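Local atomic coordinates of rhodanese-like domain-containing protein (Rhodopseudomonas palustris, PDB entry 2HHG), a protein that is of unknown function but carries a rhodanese-like domain, which may give it thiosulfate-cyanide sulfurtransferase activity. Residues I6-G9 with D15-N18; F91-A94 with R98-L101; T105-D108 with P113-H116; D44-R49 with G119-W124. All blocks are in the same frame, centred on the assembly; numbering follows the deposited sequence. Where two conformers were deposited one is given.

Interaction 1 (I6-G9 with D15-N18). With NA (sodium ion), chain C.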
ATOM      1  N   ILE A   6     -14.441  19.564  10.118  1.00 11.63           N
ATOM      2  CA  ILE A   6     -14.022  18.194  10.010  1.00 11.92           C
ATOM      3  C   ILE A   6     -13.908  17.651  11.425  1.00 11.71           C
ATOM      4  O   ILE A   6     -13.187  18.196  12.273  1.00 12.56           O
ATOM      5  CB  ILE A   6     -12.713  18.061   9.192  1.00 12.06           C
ATOM      6  CG1 ILE A   6     -12.921  18.595   7.759  1.00 12.03           C
ATOM      7  CG2 ILE A   6     -12.195  16.624   9.209  1.00 12.64           C
ATOM      8  CD1 ILE A   6     -14.128  18.015   7.007  1.00 11.88           C
ATOM      9  N   THR A   7     -14.665  16.592  11.677  1.00 11.26           N
ATOM     10  CA  THR A   7     -14.732  15.976  12.992  1.00 11.66           C
ATOM     11  C   THR A   7     -14.048  14.609  13.051  1.00 11.89           C
ATOM     12  O   THR A   7     -13.811  14.083  14.137  1.00 12.78           O
ATOM     13  CB  THR A   7     -16.185  15.887  13.457  1.00 11.52           C
ATOM     14  OG1 THR A   7     -16.996  15.407  12.376  1.00 12.09           O
ATOM     15  CG2 THR A   7     -16.677  17.275  13.873  1.00 12.53           C
ATOM     16  N   ARG A   8     -13.727  14.048  11.886  1.00 11.51           N
ATOM     17  CA  ARG A   8     -12.943  12.817  11.785  1.00 11.73           C
ATOM     18  C   ARG A   8     -11.911  13.033  10.694  1.00 11.53           C
ATOM     19  O   ARG A   8     -12.246  13.124   9.509  1.00 11.65           O
ATOM     20  CB  ARG A   8     -13.835  11.618  11.465  1.00 12.18           C
ATOM     21  CG  ARG A   8     -13.082  10.321  11.189  1.00 13.69           C
ATOM     22  CD  ARG A   8     -14.055   9.176  10.960  1.00 15.41           C
ATOM     23  NE  ARG A   8     -13.396   7.983  10.432  1.00 16.07           N
ATOM     24  CZ  ARG A   8     -12.738   7.093  11.170  1.00 16.23           C
ATOM     25  NH1 ARG A   8     -12.630   7.252  12.485  1.00 16.42           N
ATOM     26  NH2 ARG A   8     -12.179   6.038  10.588  1.00 17.69           N
ATOM     27  N   GLY A   9     -10.657  13.151  11.105  1.00 10.92           N
ATOM     28  CA  GLY A   9      -9.584  13.464  10.180  1.00 11.28           C
ATOM     29  C   GLY A   9      -8.615  12.318   9.998  1.00 10.65           C
ATOM     30  O   GLY A   9      -8.836  11.200  10.488  1.00 11.18           O
ATOM     31  N   ASP A  15      -4.485   6.267  13.048  1.00 12.45           N
ATOM     32  CA  ASP A  15      -4.352   5.569  14.322  0.50 13.15           C
ATOM     33  C   ASP A  15      -5.046   4.214  14.252  1.00 13.13           C
ATOM     34  O   ASP A  15      -4.463   3.186  14.621  1.00 13.78           O
ATOM     35  CB  ASP A  15      -4.940   6.397  15.469  0.50 13.68           C
ATOM     36  CG  ASP A  15      -4.980   5.627  16.779  0.50 14.78           C
ATOM     37  OD1 ASP A  15      -3.914   5.156  17.226  0.50 15.96           O
ATOM     38  OD2 ASP A  15      -6.078   5.483  17.354  0.50 16.77           O
ATOM     39  N   GLU A  16      -6.287   4.216  13.769  1.00 12.91           N
ATOM     40  CA  GLU A  16      -7.072   2.992  13.617  1.00 12.85           C
ATOM     41  C   GLU A  16      -6.384   1.992  12.693  1.00 12.16           C
ATOM     42  O   GLU A  16      -6.358   0.791  12.977  1.00 12.49           O
ATOM     43  CB  GLU A  16      -8.462   3.305  13.062  1.00 13.46           C
ATOM     44  CG  GLU A  16      -9.416   3.972  14.041  1.00 15.78           C
ATOM     45  CD  GLU A  16     -10.710   4.435  13.384  1.00 17.93           C
ATOM     46  OE1 GLU A  16     -11.018   3.994  12.257  1.00 19.12           O
ATOM     47  OE2 GLU A  16     -11.424   5.252  13.999  1.00 20.80           O
ATOM     48  N   ALA A  17      -5.838   2.490  11.587  1.00 11.24           N
ATOM     49  CA  ALA A  17      -5.153   1.639  10.626  1.00 11.05           C
ATOM     50  C   ALA A  17      -3.857   1.080  11.204  1.00 11.43           C
ATOM     51  O   ALA A  17      -3.654  -0.139  11.216  1.00 10.77           O
ATOM     52  CB  ALA A  17      -4.887   2.403   9.340  1.00 10.70           C
ATOM     53  N   ASN A  18      -2.994   1.972  11.689  1.00 12.36           N
ATOM     54  CA  ASN A  18      -1.691   1.573  12.218  1.00 13.50           C
ATOM     55  C   ASN A  18      -1.761   0.489  13.282  1.00 13.66           C
ATOM     56  O   ASN A  18      -0.949  -0.443  13.272  1.00 14.14           O
ATOM     57  CB  ASN A  18      -0.929   2.781  12.759  1.00 14.05           C
ATOM     58  CG  ASN A  18      -0.358   3.645  11.663  1.00 16.49           C
ATOM     59  OD1 ASN A  18       0.045   3.151  10.610  1.00 20.85           O
ATOM     60  ND2 ASN A  18      -0.303   4.947  11.909  1.00 17.24           N
TER
HETATM   61 NA    NA C4286       0.932  -1.704  13.283  1.00 10.80          NA
HETATM   62  O   HOH W   1       1.676   0.400  12.497  1.00 27.17           O
HETATM   63  O   HOH W   2       3.016  -2.953  12.979  1.00 10.80           O
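Arg8 and Glu16 meet head-on in a salt bridge made of two nearly straight hydrogen bonds. Arg8 NH1 gives to Glu16 OE2 at 2.8 Å, and Arg8 NH2 gives to Glu16 OE1 at 2.9 Å, one nitrogen to each carboxylate oxygen. Both acceptors lie close to the guanidinium plane, yet the carboxylate is turned by 30° against it. OE2 is therefore met on its syn side but well out of plane, while OE1 is approached from above the carboxylate. The grip can span the distance because Arg8 holds CG anti to its backbone N (chi1 174°) and runs extended to NE, while Glu16 reaches out from the opposite direction. The bridge ties the loop 6-9 to the helix it leads into: Gly9 is the N-cap of helix 10-18, and Glu16 lies in that helix's last turn. Both residues are exposed, making this a charge pair on the protein surface. Metal binding occupies the C-terminal end of the helix, where Asn18 O lies 2.3 Å from the sodium ion. Ile21 O and two waters are further ligands. Apolar packing falls to Ala17, whose side chain rests on Leu101 and Lys104 of helix 97-109.

Interaction 2 (F91-A94 with R98-L101). With PO4 (phosphate ion), chain B.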
ATOM      1  N   PHE A  91       1.456  -3.051   0.716  1.00  7.38           N
ATOM      2  CA  PHE A  91       1.061  -1.823   0.028  1.00  7.11           C
ATOM      3  C   PHE A  91       2.071  -0.731   0.285  1.00  7.18           C
ATOM      4  O   PHE A  91       2.622  -0.642   1.378  1.00  7.79           O
ATOM      5  CB  PHE A  91      -0.324  -1.373   0.511  1.00  7.69           C
ATOM      6  CG  PHE A  91      -1.414  -2.356   0.199  1.00  7.23           C
ATOM      7  CD1 PHE A  91      -2.102  -2.288  -1.008  1.00  7.80           C
ATOM      8  CD2 PHE A  91      -1.741  -3.371   1.100  1.00  8.25           C
ATOM      9  CE1 PHE A  91      -3.098  -3.209  -1.310  1.00  8.21           C
ATOM     10  CE2 PHE A  91      -2.735  -4.292   0.804  1.00  8.06           C
ATOM     11  CZ  PHE A  91      -3.417  -4.209  -0.403  1.00  8.50           C
ATOM     12  N   TYR A  92       2.321   0.104  -0.716  1.00  7.04           N
ATOM     13  CA  TYR A  92       3.166   1.274  -0.484  1.00  7.33           C
ATOM     14  C   TYR A  92       2.700   2.499  -1.245  1.00  7.62           C
ATOM     15  O   TYR A  92       2.098   2.402  -2.311  1.00  7.74           O
ATOM     16  CB  TYR A  92       4.650   0.987  -0.751  1.00  7.60           C
ATOM     17  CG  TYR A  92       5.066   0.968  -2.203  1.00  8.02           C
ATOM     18  CD1 TYR A  92       5.657   2.084  -2.790  1.00  7.87           C
ATOM     19  CD2 TYR A  92       4.911  -0.178  -2.974  1.00  8.38           C
ATOM     20  CE1 TYR A  92       6.058   2.066  -4.127  1.00  8.08           C
ATOM     21  CE2 TYR A  92       5.318  -0.206  -4.308  1.00  8.05           C
ATOM     22  CZ  TYR A  92       5.898   0.914  -4.868  1.00  8.03           C
ATOM     23  OH  TYR A  92       6.312   0.883  -6.184  1.00  8.61           O
ATOM     24  N   CYS A  93       2.987   3.653  -0.661  1.00  7.65           N
ATOM     25  CA  CYS A  93       2.676   4.934  -1.270  1.00  8.53           C
ATOM     26  C   CYS A  93       3.938   5.792  -1.176  1.00  8.60           C
ATOM     27  O   CYS A  93       5.034   5.249  -1.027  1.00  9.53           O
ATOM     28  CB  CYS A  93       1.474   5.590  -0.576  1.00  8.70           C
ATOM     29  SG  CYS A  93       1.689   5.885   1.211  1.00  9.76           S
ATOM     30  N   ALA A  94       3.810   7.115  -1.265  1.00  8.96           N
ATOM     31  CA  ALA A  94       4.991   7.982  -1.210  1.00  9.93           C
ATOM     32  C   ALA A  94       5.607   8.126   0.183  1.00 10.56           C
ATOM     33  O   ALA A  94       6.836   8.172   0.315  1.00 10.80           O
ATOM     34  CB  ALA A  94       4.680   9.360  -1.801  1.00 10.76           C
ATOM     35  N   ARG A  98      -1.158   6.964   3.050  1.00  8.59           N
ATOM     36  CA  ARG A  98      -2.199   6.362   2.212  1.00  8.51           C
ATOM     37  C   ARG A  98      -2.138   4.846   2.290  1.00  7.84           C
ATOM     38  O   ARG A  98      -3.167   4.172   2.302  1.00  7.40           O
ATOM     39  CB  ARG A  98      -2.062   6.789   0.746  1.00  8.72           C
ATOM     40  CG  ARG A  98      -2.650   8.141   0.406  1.00  9.39           C
ATOM     41  CD  ARG A  98      -2.254   8.557  -1.004  1.00  9.14           C
ATOM     42  NE  ARG A  98      -0.828   8.870  -1.074  1.00  9.51           N
ATOM     43  CZ  ARG A  98      -0.113   9.003  -2.187  1.00  9.06           C
ATOM     44  NH1 ARG A  98      -0.657   8.805  -3.381  1.00  9.46           N
ATOM     45  NH2 ARG A  98       1.175   9.312  -2.096  1.00  9.71           N
ATOM     46  N   SER A  99      -0.923   4.306   2.319  1.00  8.04           N
ATOM     47  CA  SER A  99      -0.772   2.853   2.318  1.00  8.26           C
ATOM     48  C   SER A  99      -1.222   2.199   3.617  1.00  7.66           C
ATOM     49  O   SER A  99      -1.655   1.047   3.604  1.00  7.26           O
ATOM     50  CB  SER A  99       0.648   2.433   1.950  1.00  9.16           C
ATOM     51  OG  SER A  99       1.595   3.027   2.806  1.00 10.97           O
ATOM     52  N   ALA A 100      -1.131   2.918   4.736  1.00  7.52           N
ATOM     53  CA  ALA A 100      -1.704   2.413   5.986  1.00  7.74           C
ATOM     54  C   ALA A 100      -3.220   2.306   5.839  1.00  7.26           C
ATOM     55  O   ALA A 100      -3.826   1.296   6.209  1.00  7.56           O
ATOM     56  CB  ALA A 100      -1.337   3.301   7.160  1.00  8.53           C
ATOM     57  N   LEU A 101      -3.839   3.348   5.289  1.00  7.30           N
ATOM     58  CA  LEU A 101      -5.286   3.318   5.074  1.00  7.45           C
ATOM     59  C   LEU A 101      -5.673   2.225   4.090  1.00  7.43           C
ATOM     60  O   LEU A 101      -6.649   1.519   4.303  1.00  7.16           O
ATOM     61  CB  LEU A 101      -5.814   4.675   4.600  1.00  7.83           C
ATOM     62  CG  LEU A 101      -5.558   5.877   5.508  1.00  7.82           C
ATOM     63  CD1 LEU A 101      -6.330   7.065   4.975  1.00  9.84           C
ATOM     64  CD2 LEU A 101      -5.932   5.596   6.967  1.00  9.34           C
TER
HETATM   65  P   PO4 B4285       1.484   9.762   1.803  1.00 11.18           P
HETATM   66  O1  PO4 B4285       2.215   9.207   2.981  1.00 11.95           O
HETATM   67  O2  PO4 B4285       0.150   9.106   1.651  1.00 10.88           O
HETATM   68  O3  PO4 B4285       1.292  11.250   2.055  1.00 15.77           O
HETATM   69  O4  PO4 B4285       2.292   9.588   0.548  1.00 12.73           O
HETATM   70  O   HOH W   3       4.245   2.654   2.192  1.00 10.15           O
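Tyr92, at the end of strand 88-92, and Ser99, in the first turn of helix 97-109, bring their CA atoms to within 5.1 Å, so that the chain curls tightly between them. This curl from Cys93 to Arg98 corresponds to the active-site loop of the rhodanese family, in which the cysteine after the strand faces a cradle of backbone N-H groups. A phosphate ion, probably from the crystallisation liquor, sits in it. Arg98 closes round this anion: its backbone N and its NE each give to phosphate O2 at 2.9 Å, and NH2 gives to O4 in an almost straight bond. The bend at chi3 (-70°) turns the guanidinium so that its edge faces the phosphate and one face lies against Cys93 CB. NH1 is held by a salt bridge to Glu50, and Leu97 N adds a further bond to the phosphate. A methionine in place of Arg98 would probably leave the phosphate without its two side-chain donors and Glu50 without its charged mate. Cys93 SG takes a weak bond from Ser99 N at 3.2 Å. Water 3 joins Ser99 OG, 2.7 Å away, to Cys93 N, whose hydrogen it accepts.

Interaction 3 (T105-D108 with P113-H116)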
ATOM      1  N   THR A 105      -8.095  -0.946   4.729  1.00  7.35           N
ATOM      2  CA  THR A 105      -9.258  -1.212   3.884  1.00  7.62           C
ATOM      3  C   THR A 105      -9.245  -2.650   3.360  1.00  7.56           C
ATOM      4  O   THR A 105     -10.243  -3.368   3.448  1.00  7.82           O
ATOM      5  CB  THR A 105      -9.296  -0.237   2.707  1.00  7.92           C
ATOM      6  OG1 THR A 105      -9.467   1.093   3.210  1.00  8.18           O
ATOM      7  CG2 THR A 105     -10.430  -0.573   1.740  1.00  9.40           C
ATOM      8  N   ALA A 106      -8.105  -3.067   2.823  1.00  7.76           N
ATOM      9  CA  ALA A 106      -7.983  -4.409   2.268  1.00  7.67           C
ATOM     10  C   ALA A 106      -8.231  -5.460   3.352  1.00  8.30           C
ATOM     11  O   ALA A 106      -8.960  -6.429   3.140  1.00  8.18           O
ATOM     12  CB  ALA A 106      -6.620  -4.590   1.638  1.00  7.80           C
ATOM     13  N   GLN A 107      -7.657  -5.241   4.527  1.00  8.23           N
ATOM     14  CA  GLN A 107      -7.844  -6.165   5.636  1.00  8.97           C
ATOM     15  C   GLN A 107      -9.312  -6.228   6.078  1.00  9.00           C
ATOM     16  O   GLN A 107      -9.834  -7.320   6.345  1.00  9.38           O
ATOM     17  CB  GLN A 107      -6.951  -5.751   6.795  1.00  9.18           C
ATOM     18  CG  GLN A 107      -6.844  -6.787   7.894  1.00  9.88           C
ATOM     19  CD  GLN A 107      -5.840  -6.379   8.931  1.00  9.46           C
ATOM     20  OE1 GLN A 107      -6.151  -5.618   9.854  1.00 11.96           O
ATOM     21  NE2 GLN A 107      -4.630  -6.866   8.790  1.00  8.21           N
ATOM     22  N   ASP A 108      -9.970  -5.065   6.142  1.00  9.35           N
ATOM     23  CA  ASP A 108     -11.395  -4.974   6.460  1.00 10.30           C
ATOM     24  C   ASP A 108     -12.256  -5.775   5.485  1.00  9.63           C
ATOM     25  O   ASP A 108     -13.310  -6.282   5.853  1.00 10.78           O
ATOM     26  CB  ASP A 108     -11.873  -3.517   6.440  1.00 10.62           C
ATOM     27  CG  ASP A 108     -11.388  -2.706   7.629  1.00 12.24           C
ATOM     28  OD1 ASP A 108     -10.855  -3.279   8.596  1.00 12.87           O
ATOM     29  OD2 ASP A 108     -11.555  -1.467   7.582  1.00 14.06           O
ATOM     30  N   PRO A 113      -2.637 -12.172   4.420  1.00 10.28           N
ATOM     31  CA  PRO A 113      -2.186 -11.118   5.318  1.00 10.02           C
ATOM     32  C   PRO A 113      -1.782  -9.870   4.535  1.00  9.53           C
ATOM     33  O   PRO A 113      -1.392  -9.977   3.370  1.00  9.62           O
ATOM     34  CB  PRO A 113      -0.969 -11.749   5.995  1.00 10.25           C
ATOM     35  CG  PRO A 113      -0.416 -12.674   4.972  1.00 10.79           C
ATOM     36  CD  PRO A 113      -1.563 -13.138   4.122  1.00 10.45           C
ATOM     37  N   VAL A 114      -1.882  -8.706   5.169  1.00  8.88           N
ATOM     38  CA  VAL A 114      -1.491  -7.461   4.520  1.00  8.99           C
ATOM     39  C   VAL A 114      -0.489  -6.703   5.373  1.00  8.54           C
ATOM     40  O   VAL A 114      -0.392  -6.919   6.593  1.00  8.61           O
ATOM     41  CB  VAL A 114      -2.698  -6.531   4.193  1.00  8.90           C
ATOM     42  CG1 VAL A 114      -3.759  -7.257   3.377  1.00  9.70           C
ATOM     43  CG2 VAL A 114      -3.315  -5.961   5.447  1.00  9.09           C
ATOM     44  N   ALA A 115       0.240  -5.800   4.728  1.00  8.25           N
ATOM     45  CA  ALA A 115       1.177  -4.935   5.411  1.00  8.35           C
ATOM     46  C   ALA A 115       1.365  -3.680   4.588  1.00  8.45           C
ATOM     47  O   ALA A 115       0.910  -3.600   3.446  1.00  8.61           O
ATOM     48  CB  ALA A 115       2.506  -5.646   5.609  1.00  8.58           C
ATOM     49  N   HIS A 116       2.035  -2.695   5.160  1.00  8.57           N
ATOM     50  CA  HIS A 116       2.483  -1.560   4.376  1.00  8.85           C
ATOM     51  C   HIS A 116       3.922  -1.219   4.752  1.00  8.67           C
ATOM     52  O   HIS A 116       4.427  -1.689   5.774  1.00  9.11           O
ATOM     53  CB  HIS A 116       1.518  -0.370   4.484  1.00  9.21           C
ATOM     54  CG  HIS A 116       1.772   0.532   5.647  1.00  9.69           C
ATOM     55  ND1 HIS A 116       1.794   0.100   6.956  1.00 11.28           N
ATOM     56  CD2 HIS A 116       1.993   1.864   5.685  1.00  9.25           C
ATOM     57  CE1 HIS A 116       2.036   1.130   7.748  1.00 10.87           C
ATOM     58  NE2 HIS A 116       2.162   2.210   7.000  1.00 13.25           N
TER
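Val114 points its CB toward helix 97-109 and has CG1 anti to its carbonyl carbon (chi1 -54°), a torsion that sets CG1 and CG2 against different residues. Gln107 swings CG opposite its own backbone N (chi1 -168°) and continues extended, so that its chain runs across Val114 at a slant. The two branches of the valine thus divide the work. Val114 CG2 lies 3.9 Å from Gln107 CB, with the far end of that side chain also near, whereas Val114 CG1 meets Ala106 CB at 4.3 Å, a loose apolar contact. The backbones stay apart, with the CA atoms of Gln107 and Val114 separated by 6.6 Å, and the contact is made by side chains. Ala106 and Val114 are buried, and each also packs on Phe91 of the neighbouring strand; Val114 touches Ala103 one turn earlier in the helix, and Ala106 touches Leu111 in the loop. Gln107 lies nearer the surface, beside Ser20 and Ile21. Strand 114-117 enters the sheet straight after Pro113, which follows a cis peptide bond. A helix laid in this way on the strand that succeeds it is the second half of a beta-alpha-beta crossover, here strand 88-92, helix 97-109 and strand 114-117.

Interaction 4 (D44-R49 with G119-W124)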
ATOM      1  N   ASP A  44       1.776  -0.913  -5.427  1.00  6.95           N
ATOM      2  CA  ASP A  44       2.018   0.524  -5.471  1.00  7.07           C
ATOM      3  C   ASP A  44       0.684   1.232  -5.652  1.00  6.90           C
ATOM      4  O   ASP A  44       0.036   1.063  -6.675  1.00  6.73           O
ATOM      5  CB  ASP A  44       2.920   0.803  -6.674  1.00  7.27           C
ATOM      6  CG  ASP A  44       3.451   2.228  -6.734  1.00  7.64           C
ATOM      7  OD1 ASP A  44       2.880   3.152  -6.124  1.00  7.68           O
ATOM      8  OD2 ASP A  44       4.466   2.408  -7.447  1.00  8.74           O
ATOM      9  N   ILE A  45       0.283   2.024  -4.666  1.00  6.72           N
ATOM     10  CA  ILE A  45      -1.025   2.674  -4.711  1.00  6.87           C
ATOM     11  C   ILE A  45      -0.964   4.151  -5.113  1.00  6.55           C
ATOM     12  O   ILE A  45      -1.982   4.853  -5.062  1.00  7.14           O
ATOM     13  CB  ILE A  45      -1.795   2.499  -3.391  1.00  7.02           C
ATOM     14  CG1 ILE A  45      -1.135   3.303  -2.263  1.00  7.83           C
ATOM     15  CG2 ILE A  45      -1.940   1.015  -3.062  1.00  7.94           C
ATOM     16  CD1 ILE A  45      -1.878   3.264  -0.951  1.00  9.00           C
ATOM     17  N   ARG A  46       0.213   4.607  -5.537  1.00  6.81           N
ATOM     18  CA  ARG A  46       0.409   6.008  -5.916  1.00  7.10           C
ATOM     19  C   ARG A  46      -0.293   6.395  -7.210  1.00  7.42           C
ATOM     20  O   ARG A  46      -0.612   5.557  -8.049  1.00  7.32           O
ATOM     21  CB  ARG A  46       1.899   6.318  -6.041  1.00  7.52           C
ATOM     22  CG  ARG A  46       2.639   6.265  -4.710  1.00  7.93           C
ATOM     23  CD  ARG A  46       4.120   6.476  -4.893  1.00  9.07           C
ATOM     24  NE  ARG A  46       4.684   5.407  -5.704  1.00  8.63           N
ATOM     25  CZ  ARG A  46       5.843   5.474  -6.349  1.00  8.85           C
ATOM     26  NH1 ARG A  46       6.596   6.563  -6.269  1.00 10.25           N
ATOM     27  NH2 ARG A  46       6.249   4.437  -7.060  1.00  8.96           N
ATOM     28  N   ASP A  47      -0.525   7.694  -7.354  1.00  7.88           N
ATOM     29  CA  ASP A  47      -0.976   8.259  -8.609  1.00  8.32           C
ATOM     30  C   ASP A  47       0.125   8.016  -9.659  1.00  8.17           C
ATOM     31  O   ASP A  47       1.320   8.084  -9.336  1.00  8.23           O
ATOM     32  CB  ASP A  47      -1.241   9.753  -8.398  1.00  9.24           C
ATOM     33  CG  ASP A  47      -1.763  10.446  -9.638  1.00 10.82           C
ATOM     34  OD1 ASP A  47      -0.972  10.714 -10.563  1.00  9.20           O
ATOM     35  OD2 ASP A  47      -2.972  10.753  -9.687  1.00 12.80           O
ATOM     36  N   PRO A  48      -0.257   7.720 -10.915  1.00  8.48           N
ATOM     37  CA  PRO A  48       0.747   7.444 -11.951  1.00  9.06           C
ATOM     38  C   PRO A  48       1.748   8.584 -12.169  1.00  8.95           C
ATOM     39  O   PRO A  48       2.874   8.340 -12.616  1.00  9.76           O
ATOM     40  CB  PRO A  48      -0.104   7.228 -13.213  1.00  9.25           C
ATOM     41  CG  PRO A  48      -1.405   7.900 -12.916  1.00  9.51           C
ATOM     42  CD  PRO A  48      -1.622   7.638 -11.466  1.00  9.05           C
ATOM     43  N   ARG A  49       1.359   9.813 -11.849  1.00  8.71           N
ATOM     44  CA  ARG A  49       2.249  10.958 -12.016  1.00  9.26           C
ATOM     45  C   ARG A  49       3.355  10.980 -10.954  1.00  9.71           C
ATOM     46  O   ARG A  49       4.473  11.428 -11.215  1.00 10.19           O
ATOM     47  CB  ARG A  49       1.442  12.254 -12.020  1.00  9.14           C
ATOM     48  CG  ARG A  49       0.496  12.368 -13.206  1.00  9.68           C
ATOM     49  CD  ARG A  49      -0.533  13.472 -13.032  1.00 10.14           C
ATOM     50  NE  ARG A  49      -1.513  13.131 -12.005  1.00  8.75           N
ATOM     51  CZ  ARG A  49      -2.599  13.846 -11.728  1.00  9.50           C
ATOM     52  NH1 ARG A  49      -2.868  14.954 -12.411  1.00  9.08           N
ATOM     53  NH2 ARG A  49      -3.426  13.437 -10.780  1.00  9.95           N
ATOM     54  N   GLY A 119       7.248   4.568   6.037  1.00 11.42           N
ATOM     55  CA  GLY A 119       7.851   5.707   5.361  1.00 11.21           C
ATOM     56  C   GLY A 119       7.703   5.725   3.850  1.00 10.73           C
ATOM     57  O   GLY A 119       8.183   6.640   3.195  1.00 11.00           O
ATOM     58  N   GLY A 120       7.051   4.712   3.285  1.00 10.52           N
ATOM     59  CA  GLY A 120       6.751   4.694   1.857  1.00  9.92           C
ATOM     60  C   GLY A 120       7.959   4.646   0.939  1.00  9.84           C
ATOM     61  O   GLY A 120       9.075   4.293   1.353  1.00 10.26           O
ATOM     62  N   PHE A 121       7.726   5.014  -0.313  1.00  9.66           N
ATOM     63  CA  PHE A 121       8.767   5.019  -1.317  1.00 10.46           C
ATOM     64  C   PHE A 121       9.852   6.049  -1.007  1.00 10.43           C
ATOM     65  O   PHE A 121      11.009   5.851  -1.368  1.00 10.47           O
ATOM     66  CB  PHE A 121       8.172   5.264  -2.704  1.00 10.66           C
ATOM     67  CG  PHE A 121       9.125   4.972  -3.821  1.00 11.52           C
ATOM     68  CD1 PHE A 121       9.567   3.672  -4.053  1.00 13.27           C
ATOM     69  CD2 PHE A 121       9.590   5.991  -4.638  1.00 13.21           C
ATOM     70  CE1 PHE A 121      10.461   3.396  -5.093  1.00 13.98           C
ATOM     71  CE2 PHE A 121      10.480   5.721  -5.676  1.00 14.90           C
ATOM     72  CZ  PHE A 121      10.908   4.423  -5.904  1.00 14.35           C
ATOM     73  N   GLY A 122       9.484   7.138  -0.333  1.00 10.38           N
ATOM     74  CA  GLY A 122      10.461   8.141   0.096  1.00 11.30           C
ATOM     75  C   GLY A 122      11.545   7.537   0.978  1.00 11.33           C
ATOM     76  O   GLY A 122      12.745   7.743   0.740  1.00 11.61           O
ATOM     77  N   ALA A 123      11.133   6.772   1.984  1.00 11.55           N
ATOM     78  CA  ALA A 123      12.077   6.082   2.868  1.00 11.88           C
ATOM     79  C   ALA A 123      12.855   4.980   2.145  1.00 11.69           C
ATOM     80  O   ALA A 123      14.047   4.777   2.402  1.00 12.69           O
ATOM     81  CB  ALA A 123      11.352   5.514   4.069  1.00 11.73           C
ATOM     82  N   TRP A 124      12.169   4.270   1.249  1.00 11.26           N
ATOM     83  CA  TRP A 124      12.785   3.245   0.402  1.00 11.05           C
ATOM     84  C   TRP A 124      13.932   3.842  -0.415  1.00 11.62           C
ATOM     85  O   TRP A 124      15.045   3.307  -0.424  1.00 11.93           O
ATOM     86  CB  TRP A 124      11.717   2.658  -0.520  1.00  9.91           C
ATOM     87  CG  TRP A 124      12.157   1.546  -1.425  1.00  9.08           C
ATOM     88  CD1 TRP A 124      12.811   1.667  -2.614  1.00  9.41           C
ATOM     89  CD2 TRP A 124      11.890   0.152  -1.251  1.00  7.92           C
ATOM     90  NE1 TRP A 124      13.005   0.430  -3.176  1.00  9.16           N
ATOM     91  CE2 TRP A 124      12.449  -0.518  -2.358  1.00  8.28           C
ATOM     92  CE3 TRP A 124      11.247  -0.599  -0.257  1.00  8.76           C
ATOM     93  CZ2 TRP A 124      12.372  -1.900  -2.508  1.00  8.71           C
ATOM     94  CZ3 TRP A 124      11.169  -1.968  -0.408  1.00  8.85           C
ATOM     95  CH2 TRP A 124      11.732  -2.606  -1.523  1.00  8.61           C
TER
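Arg46 lays its guanidinium over one face of the Phe121 ring in an off-centre cation-pi contact, with Arg46 CZ 4.5 Å from the ring centroid. The planes are 37° apart, so the groups are tilted and not stacked flat. Arg46 NH1 dips nearest, coming within 3.5 Å of Phe121 CD2. Phe121 extends from its helix with CG anti to the backbone N (chi1 -167°), and the two side chains cross at about a right angle. The guanidinium is held in place by Asp44: a bend at chi3 (-63°) brings it side-on to the carboxylate, where Arg46 NE gives to Asp44 OD1 at 2.9 Å and Arg46 NH2 to Asp44 OD2 at 2.7 Å. Both acceptors are met on their syn sides. OD1 also accepts on its anti side from the backbone N of Arg46, closing an Asx turn at the end of strand 40-44. NH2 has a second acceptor in Gly55 O, and the side chain packs on Ile51 and Asp54. A leucine at Arg46 would probably take from the Asp44 carboxylate the two bonds of the guanidinium and leave the face of Phe121 without its cation. Asp47 repeats the side-on grip with Arg49 and caps helix 48-54, its OD1 accepting from Arg49 N at 2.8 Å. The contact thus joins the turn after strand 40-44 to helix 120-126, two connections that leave the C-terminal ends of parallel strands, the end of the sheet where the active-site loop of a rhodanese-like domain lies.

How the interactions relate
From the N terminus, interaction 1 closes first, joining the loop before helix 10-18 to that helix's last turn, and it stands in series with the others. The first segment of interaction 4 follows at the end of strand 40-44; its partner comes only after residue 118, so this long loop encloses interactions 2 and 3. These two run in series and share helix 97-109: one fastens its beginning to strand 88-92, the other its later turns to strand 114-117. Phe91 N and Ala115 O probably bond between them across the sheet. Interaction 4 touches interaction 2 through Cys93 O and Phe121 N, and Asn18 of interaction 1 packs on Ala100 of interaction 2.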